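PDB 7JVH: glycoside Hydrolase Family 43_12 from Metagenome, which probably hydrolyses glycosidic bonds in plant cell-wall polysaccharides or their fragments, as a glycoside hydrolase of family 43, subfamily 12. Local coordinates for residues R437-L449 / P514-Y526. Numbering follows the deposited sequence.
Sequences RQQHIKYTAQTTL and PITLGVTTDGLNY
Two neighbouring antiparallel strands of the C-terminal concanavalin A-like beta-sandwich, 442-449 and 515-522, pair here, with Y443, A445, T447 and L449 facing T521, V519, L517 and I515 in the hydrogen-bonded pairs. The ladder is regular through the middle, where A445 N reaches V519 O at 2.9 Å. Side chains of these pairs enter the sandwich interior, towards strands 458-464 and 560-566; the other face carries polar groups and is partly exposed. On that outer face the hydroxyls T448 OG1 and T516 OG1 share a 2.6 Å hydrogen bond. T444 lies alongside T520, pointing the same way, and its OG1 is hydrogen-bonded to E38.

Inside, L449 CD2 packs on I515 CG2 at 3.7 Å and also touches L517 CG. At the other end, the CG2 methyl of T521 sits close to Y443 CD2 on an oblique approach. In T521, chi1 of 173° sets OG1 opposite the residue's own backbone N and puts CG2 on the side of the Y443 ring; OG1 meanwhile accepts from G523 N in an ST turn.

Beyond the ladder, Q438 and Y526 approach from opposite directions, amide and ring planes 85° apart. The extended Q438 chain brings OE1 to the edge of the Y526 ring, where the phenol OH donates to a lone pair in the carbonyl plane. NE2 of the same amide donates to H440 O at 3.0 Å, which helps fix its rotation. A leucine here would probably leave the Y526 hydroxyl without this acceptor and the H440 carbonyl without its amide donor. The bond from Y526 OH to Q438 OE1 is short, 2.6 Å, and meets the carbonyl at a C=O...donor angle of 112°.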
ATOM      1  N   ARG A 437       8.943   1.712   0.262  1.00 43.59           N
ATOM      2  CA  ARG A 437       7.915   2.730   0.318  1.00 42.54           C
ATOM      3  C   ARG A 437       8.421   3.960   1.047  1.00 45.06           C
ATOM      4  O   ARG A 437       9.171   3.850   2.021  1.00 46.91           O
ATOM      5  CB  ARG A 437       6.682   2.184   1.043  1.00 44.26           C
ATOM      6  CG  ARG A 437       5.945   1.089   0.289  1.00 48.18           C
ATOM      7  CD  ARG A 437       5.013   0.378   1.237  1.00 53.13           C
ATOM      8  NE  ARG A 437       4.172  -0.665   0.659  1.00 51.58           N
ATOM      9  CZ  ARG A 437       4.596  -1.883   0.326  1.00 56.96           C
ATOM     10  NH1 ARG A 437       5.872  -2.242   0.440  1.00 52.76           N
ATOM     11  NH2 ARG A 437       3.741  -2.772  -0.143  1.00 59.55           N
ATOM     12  N   GLN A 438       8.031   5.140   0.554  1.00 48.39           N
ATOM     13  CA  GLN A 438       8.250   6.395   1.262  1.00 46.34           C
ATOM     14  C   GLN A 438       7.258   6.409   2.426  1.00 52.03           C
ATOM     15  O   GLN A 438       6.040   6.573   2.226  1.00 45.23           O
ATOM     16  CB  GLN A 438       8.055   7.601   0.356  1.00 34.93           C
ATOM     17  CG  GLN A 438       8.212   8.929   1.062  1.00 38.78           C
ATOM     18  CD  GLN A 438       8.441  10.115   0.121  1.00 40.15           C
ATOM     19  OE1 GLN A 438       8.599   9.945  -1.079  1.00 40.49           O
ATOM     20  NE2 GLN A 438       8.479  11.318   0.683  1.00 35.12           N
ATOM     21  N   GLN A 439       7.788   6.232   3.646  1.00 44.50           N
ATOM     22  CA  GLN A 439       6.970   6.119   4.849  1.00 38.81           C
ATOM     23  C   GLN A 439       6.791   7.434   5.586  1.00 41.57           C
ATOM     24  O   GLN A 439       6.030   7.503   6.546  1.00 56.06           O
ATOM     25  CB  GLN A 439       7.541   5.052   5.779  1.00 46.16           C
ATOM     26  CG  GLN A 439       7.349   3.647   5.229  1.00 39.83           C
ATOM     27  CD  GLN A 439       7.822   2.583   6.189  1.00 45.71           C
ATOM     28  OE1 GLN A 439       9.012   2.417   6.399  1.00 57.68           O
ATOM     29  NE2 GLN A 439       6.894   1.838   6.753  1.00 52.55           N
ATOM     30  N   HIS A 440       7.468   8.482   5.112  1.00 45.30           N
ATOM     31  CA  HIS A 440       7.500   9.786   5.764  1.00 45.57           C
ATOM     32  C   HIS A 440       7.503  10.897   4.729  1.00 58.34           C
ATOM     33  O   HIS A 440       7.982  10.701   3.586  1.00 59.92           O
ATOM     34  CB  HIS A 440       8.791   9.932   6.594  1.00 45.61           C
ATOM     35  CG  HIS A 440       8.962   8.865   7.620  1.00 41.58           C
ATOM     36  ND1 HIS A 440       9.441   7.615   7.307  1.00 47.90           N
ATOM     37  CD2 HIS A 440       8.719   8.857   8.953  1.00 41.26           C
ATOM     38  CE1 HIS A 440       9.481   6.880   8.407  1.00 41.70           C
ATOM     39  NE2 HIS A 440       9.056   7.614   9.418  1.00 38.68           N
ATOM     40  N   ILE A 441       7.022  12.072   5.153  1.00 53.64           N
ATOM     41  CA  ILE A 441       7.074  13.274   4.321  1.00 57.91           C
ATOM     42  C   ILE A 441       8.520  13.764   4.257  1.00 58.31           C
ATOM     43  O   ILE A 441       9.012  14.145   3.195  1.00 55.41           O
ATOM     44  CB  ILE A 441       6.174  14.393   4.879  1.00 55.62           C
ATOM     45  CG1 ILE A 441       4.742  13.894   5.070  1.00 46.99           C
ATOM     46  CG2 ILE A 441       6.160  15.572   3.917  1.00 59.76           C
ATOM     47  CD1 ILE A 441       3.854  14.885   5.783  1.00 42.16           C
ATOM     48  N   LYS A 442       9.185  13.750   5.415  1.00 55.72           N
ATOM     49  CA  LYS A 442      10.594  14.124   5.531  1.00 50.97           C
ATOM     50  C   LYS A 442      11.446  12.885   5.746  1.00 56.72           C
ATOM     51  O   LYS A 442      11.284  12.193   6.735  1.00 66.66           O
ATOM     52  CB  LYS A 442      10.803  15.071   6.698  1.00 43.09           C
ATOM     53  CG  LYS A 442      10.388  16.500   6.426  1.00 42.23           C
ATOM     54  CD  LYS A 442      10.595  17.351   7.672  1.00 38.82           C
ATOM     55  CE  LYS A 442      10.247  18.801   7.382  1.00 54.73           C
ATOM     56  NZ  LYS A 442      10.428  19.639   8.615  1.00 68.38           N
ATOM     57  N   TYR A 443      12.340  12.601   4.799  1.00 48.61           N
ATOM     58  CA  TYR A 443      13.234  11.464   4.915  1.00 45.70           C
ATOM     59  C   TYR A 443      14.587  11.740   4.253  1.00 54.04           C
ATOM     60  O   TYR A 443      14.768  12.713   3.522  1.00 52.04           O
ATOM     61  CB  TYR A 443      12.586  10.151   4.400  1.00 39.38           C
ATOM     62  CG  TYR A 443      12.683   9.895   2.916  1.00 49.44           C
ATOM     63  CD1 TYR A 443      13.761   9.189   2.379  1.00 57.10           C
ATOM     64  CD2 TYR A 443      11.689  10.332   2.041  1.00 51.89           C
ATOM     65  CE1 TYR A 443      13.859   8.944   1.027  1.00 43.32           C
ATOM     66  CE2 TYR A 443      11.763  10.070   0.686  1.00 55.31           C
ATOM     67  CZ  TYR A 443      12.852   9.386   0.186  1.00 56.52           C
ATOM     68  OH  TYR A 443      12.937   9.156  -1.179  1.00 55.35           O
ATOM     69  N   THR A 444      15.535  10.867   4.580  1.00 55.31           N
ATOM     70  CA  THR A 444      16.893  10.903   4.108  1.00 53.90           C
ATOM     71  C   THR A 444      17.247   9.452   3.900  1.00 53.37           C
ATOM     72  O   THR A 444      16.978   8.616   4.754  1.00 56.10           O
ATOM     73  CB  THR A 444      17.860  11.550   5.137  1.00 58.68           C
ATOM     74  OG1 THR A 444      17.454  12.898   5.388  1.00 64.15           O
ATOM     75  CG2 THR A 444      19.296  11.558   4.634  1.00 36.50           C
ATOM     76  N   ALA A 445      17.831   9.153   2.735  1.00 57.60           N
ATOM     77  CA  ALA A 445      18.197   7.802   2.374  1.00 45.22           C
ATOM     78  C   ALA A 445      19.507   7.840   1.636  1.00 58.97           C
ATOM     79  O   ALA A 445      19.849   8.852   1.011  1.00 50.08           O
ATOM     80  CB  ALA A 445      17.103   7.197   1.501  1.00 53.44           C
ATOM     81  N   GLN A 446      20.246   6.733   1.715  1.00 49.61           N
ATOM     82  CA  GLN A 446      21.436   6.552   0.912  1.00 51.67           C
ATOM     83  C   GLN A 446      21.684   5.091   0.569  1.00 49.57           C
ATOM     84  O   GLN A 446      21.233   4.194   1.274  1.00 50.42           O
ATOM     85  CB  GLN A 446      22.642   7.109   1.651  1.00 59.32           C
ATOM     86  CG  GLN A 446      22.765   6.605   3.072  1.00 64.37           C
ATOM     87  CD  GLN A 446      24.176   6.691   3.580  1.00 67.44           C
ATOM     88  OE1 GLN A 446      24.508   7.578   4.352  1.00 72.73           O
ATOM     89  NE2 GLN A 446      25.013   5.762   3.145  1.00 68.20           N
ATOM     90  N   THR A 447      22.405   4.866  -0.529  1.00 50.76           N
ATOM     91  CA  THR A 447      22.804   3.533  -0.950  1.00 49.53           C
ATOM     92  C   THR A 447      24.274   3.560  -1.341  1.00 54.49           C
ATOM     93  O   THR A 447      24.793   4.579  -1.791  1.00 56.48           O
ATOM     94  CB  THR A 447      21.918   3.010  -2.119  1.00 50.52           C
ATOM     95  OG1 THR A 447      22.143   1.609  -2.294  1.00 60.82           O
ATOM     96  CG2 THR A 447      22.205   3.745  -3.437  1.00 38.37           C
ATOM     97  N   THR A 448      24.939   2.422  -1.151  1.00 49.14           N
ATOM     98  CA  THR A 448      26.358   2.252  -1.429  1.00 49.34           C
ATOM     99  C   THR A 448      26.490   1.104  -2.407  1.00 59.40           C
ATOM    100  O   THR A 448      25.919   0.033  -2.192  1.00 63.41           O
ATOM    101  CB  THR A 448      27.152   1.956  -0.140  1.00 48.30           C
ATOM    102  OG1 THR A 448      26.951   3.027   0.772  1.00 56.13           O
ATOM    103  CG2 THR A 448      28.628   1.829  -0.412  1.00 47.53           C
ATOM    104  N   LEU A 449      27.243   1.337  -3.483  1.00 62.36           N
ATOM    105  CA  LEU A 449      27.306   0.394  -4.589  1.00 70.85           C
ATOM    106  C   LEU A 449      28.711   0.282  -5.143  1.00 66.69           C
ATOM    107  O   LEU A 449      29.473   1.244  -5.145  1.00 72.95           O
ATOM    108  CB  LEU A 449      26.287   0.733  -5.706  1.00 63.62           C
ATOM    109  CG  LEU A 449      26.565   1.905  -6.655  1.00 58.81           C
ATOM    110  CD1 LEU A 449      26.084   1.651  -8.065  1.00 57.93           C
ATOM    111  CD2 LEU A 449      25.931   3.171  -6.109  1.00 53.72           C
ATOM    112  N   PRO A 514      34.001   1.739  -4.071  1.00 74.13           N
ATOM    113  CA  PRO A 514      32.546   1.874  -3.952  1.00 69.40           C
ATOM    114  C   PRO A 514      32.159   3.351  -3.887  1.00 60.52           C
ATOM    115  O   PRO A 514      32.994   4.199  -3.514  1.00 55.49           O
ATOM    116  CB  PRO A 514      32.247   1.168  -2.609  1.00 66.68           C
ATOM    117  CG  PRO A 514      33.397   0.258  -2.381  1.00 61.05           C
ATOM    118  CD  PRO A 514      34.588   0.954  -2.969  1.00 66.81           C
ATOM    119  N   ILE A 515      30.909   3.650  -4.237  1.00 45.87           N
ATOM    120  CA  ILE A 515      30.377   5.006  -4.173  1.00 51.98           C
ATOM    121  C   ILE A 515      29.042   4.985  -3.434  1.00 61.06           C
ATOM    122  O   ILE A 515      28.299   4.001  -3.521  1.00 67.58           O
ATOM    123  CB  ILE A 515      30.225   5.619  -5.587  1.00 53.06           C
ATOM    124  CG1 ILE A 515      29.812   7.095  -5.509  1.00 47.20           C
ATOM    125  CG2 ILE A 515      29.223   4.834  -6.433  1.00 47.31           C
ATOM    126  CD1 ILE A 515      29.811   7.781  -6.861  1.00 42.08           C
ATOM    127  N   THR A 516      28.754   6.060  -2.697  1.00 51.99           N
ATOM    128  CA  THR A 516      27.485   6.192  -1.998  1.00 46.07           C
ATOM    129  C   THR A 516      26.667   7.288  -2.675  1.00 51.30           C
ATOM    130  O   THR A 516      27.203   8.367  -2.967  1.00 53.83           O
ATOM    131  CB  THR A 516      27.677   6.472  -0.476  1.00 52.46           C
ATOM    132  OG1 THR A 516      28.060   5.266   0.182  1.00 41.08           O
ATOM    133  CG2 THR A 516      26.400   6.970   0.166  1.00 38.34           C
ATOM    134  N   LEU A 517      25.388   6.992  -2.942  1.00 43.57           N
ATOM    135  CA  LEU A 517      24.452   7.979  -3.443  1.00 42.35           C
ATOM    136  C   LEU A 517      23.408   8.238  -2.371  1.00 49.17           C
ATOM    137  O   LEU A 517      23.034   7.327  -1.631  1.00 50.25           O
ATOM    138  CB  LEU A 517      23.789   7.491  -4.739  1.00 44.67           C
ATOM    139  CG  LEU A 517      24.732   7.067  -5.875  1.00 56.64           C
ATOM    140  CD1 LEU A 517      23.893   6.655  -7.089  1.00 57.65           C
ATOM    141  CD2 LEU A 517      25.744   8.160  -6.221  1.00 47.12           C
ATOM    142  N   GLY A 518      22.943   9.486  -2.290  1.00 48.43           N
ATOM    143  CA  GLY A 518      22.023   9.906  -1.256  1.00 40.50           C
ATOM    144  C   GLY A 518      20.969  10.858  -1.782  1.00 55.05           C
ATOM    145  O   GLY A 518      21.223  11.586  -2.761  1.00 54.89           O
ATOM    146  N   VAL A 519      19.783  10.829  -1.151  1.00 38.06           N
ATOM    147  CA  VAL A 519      18.733  11.783  -1.406  1.00 36.38           C
ATOM    148  C   VAL A 519      18.088  12.127  -0.083  1.00 44.58           C
ATOM    149  O   VAL A 519      17.962  11.269   0.804  1.00 48.11           O
ATOM    150  CB  VAL A 519      17.661  11.232  -2.428  1.00 45.57           C
ATOM    151  CG1 VAL A 519      16.887  10.051  -1.861  1.00 37.17           C
ATOM    152  CG2 VAL A 519      16.684  12.324  -2.855  1.00 39.50           C
ATOM    153  N   THR A 520      17.691  13.394   0.062  1.00 43.12           N
ATOM    154  CA  THR A 520      16.988  13.874   1.237  1.00 35.10           C
ATOM    155  C   THR A 520      15.854  14.784   0.789  1.00 48.54           C
ATOM    156  O   THR A 520      16.011  15.560  -0.150  1.00 53.43           O
ATOM    157  CB  THR A 520      17.923  14.637   2.216  1.00 56.47           C
ATOM    158  OG1 THR A 520      17.188  15.072   3.371  1.00 37.32           O
ATOM    159  CG2 THR A 520      18.567  15.866   1.536  1.00 36.64           C
ATOM    160  N   THR A 521      14.714  14.681   1.479  1.00 48.08           N
ATOM    161  CA  THR A 521      13.558  15.519   1.213  1.00 54.11           C
ATOM    162  C   THR A 521      13.077  16.157   2.516  1.00 45.32           C
ATOM    163  O   THR A 521      12.904  15.474   3.518  1.00 47.74           O
ATOM    164  CB  THR A 521      12.389  14.741   0.513  1.00 52.78           C
ATOM    165  OG1 THR A 521      11.240  15.584   0.433  1.00 51.64           O
ATOM    166  CG2 THR A 521      12.000  13.468   1.274  1.00 49.02           C
ATOM    167  N   ASP A 522      12.858  17.475   2.458  1.00 42.54           N
ATOM    168  CA  ASP A 522      12.323  18.261   3.544  1.00 47.71           C
ATOM    169  C   ASP A 522      10.803  18.407   3.464  1.00 52.65           C
ATOM    170  O   ASP A 522      10.232  19.259   4.124  1.00 55.99           O
ATOM    171  CB  ASP A 522      12.970  19.653   3.533  1.00 36.53           C
ATOM    172  CG  ASP A 522      12.606  20.462   2.314  1.00 43.71           C
ATOM    173  OD1 ASP A 522      11.970  19.921   1.387  1.00 46.79           O
ATOM    174  OD2 ASP A 522      12.968  21.658   2.301  1.00 48.22           O
ATOM    175  N   GLY A 523      10.158  17.579   2.629  1.00 59.76           N
ATOM    176  CA  GLY A 523       8.722  17.627   2.402  1.00 46.81           C
ATOM    177  C   GLY A 523       8.312  18.515   1.246  1.00 50.46           C
ATOM    178  O   GLY A 523       7.224  18.328   0.706  1.00 55.63           O
ATOM    179  N   LEU A 524       9.171  19.477   0.876  1.00 38.63           N
ATOM    180  CA  LEU A 524       8.931  20.410  -0.219  1.00 56.87           C
ATOM    181  C   LEU A 524       9.748  20.105  -1.472  1.00 59.97           C
ATOM    182  O   LEU A 524       9.256  20.278  -2.585  1.00 71.14           O
ATOM    183  CB  LEU A 524       9.200  21.858   0.202  1.00 52.83           C
ATOM    184  CG  LEU A 524       8.174  22.513   1.161  1.00 67.27           C
ATOM    185  CD1 LEU A 524       8.656  23.882   1.633  1.00 66.95           C
ATOM    186  CD2 LEU A 524       6.756  22.637   0.608  1.00 60.90           C
ATOM    187  N   ASN A 525      11.011  19.703  -1.289  1.00 55.66           N
ATOM    188  CA  ASN A 525      11.933  19.347  -2.386  1.00 56.87           C
ATOM    189  C   ASN A 525      12.814  18.161  -2.062  1.00 53.98           C
ATOM    190  O   ASN A 525      12.967  17.810  -0.905  1.00 68.53           O
ATOM    191  CB  ASN A 525      12.823  20.531  -2.786  1.00 38.91           C
ATOM    192  CG  ASN A 525      12.025  21.687  -3.325  1.00 47.49           C
ATOM    193  OD1 ASN A 525      11.613  21.694  -4.513  1.00 59.86           O
ATOM    194  ND2 ASN A 525      11.811  22.684  -2.495  1.00 37.16           N
ATOM    195  N   TYR A 526      13.333  17.508  -3.101  1.00 44.78           N
ATOM    196  CA  TYR A 526      14.269  16.399  -2.989  1.00 43.32           C
ATOM    197  C   TYR A 526      15.615  16.940  -3.448  1.00 50.48           C
ATOM    198  O   TYR A 526      15.692  17.653  -4.450  1.00 55.46           O
ATOM    199  CB  TYR A 526      13.854  15.245  -3.907  1.00 42.14           C
ATOM    200  CG  TYR A 526      12.668  14.430  -3.463  1.00 39.71           C
ATOM    201  CD1 TYR A 526      11.368  14.870  -3.681  1.00 44.49           C
ATOM    202  CD2 TYR A 526      12.847  13.197  -2.841  1.00 33.34           C
ATOM    203  CE1 TYR A 526      10.275  14.109  -3.284  1.00 33.17           C
ATOM    204  CE2 TYR A 526      11.762  12.432  -2.429  1.00 37.23           C
ATOM    205  CZ  TYR A 526      10.472  12.898  -2.666  1.00 41.72           C
ATOM    206  OH  TYR A 526       9.373  12.164  -2.284  1.00 43.52           O
TER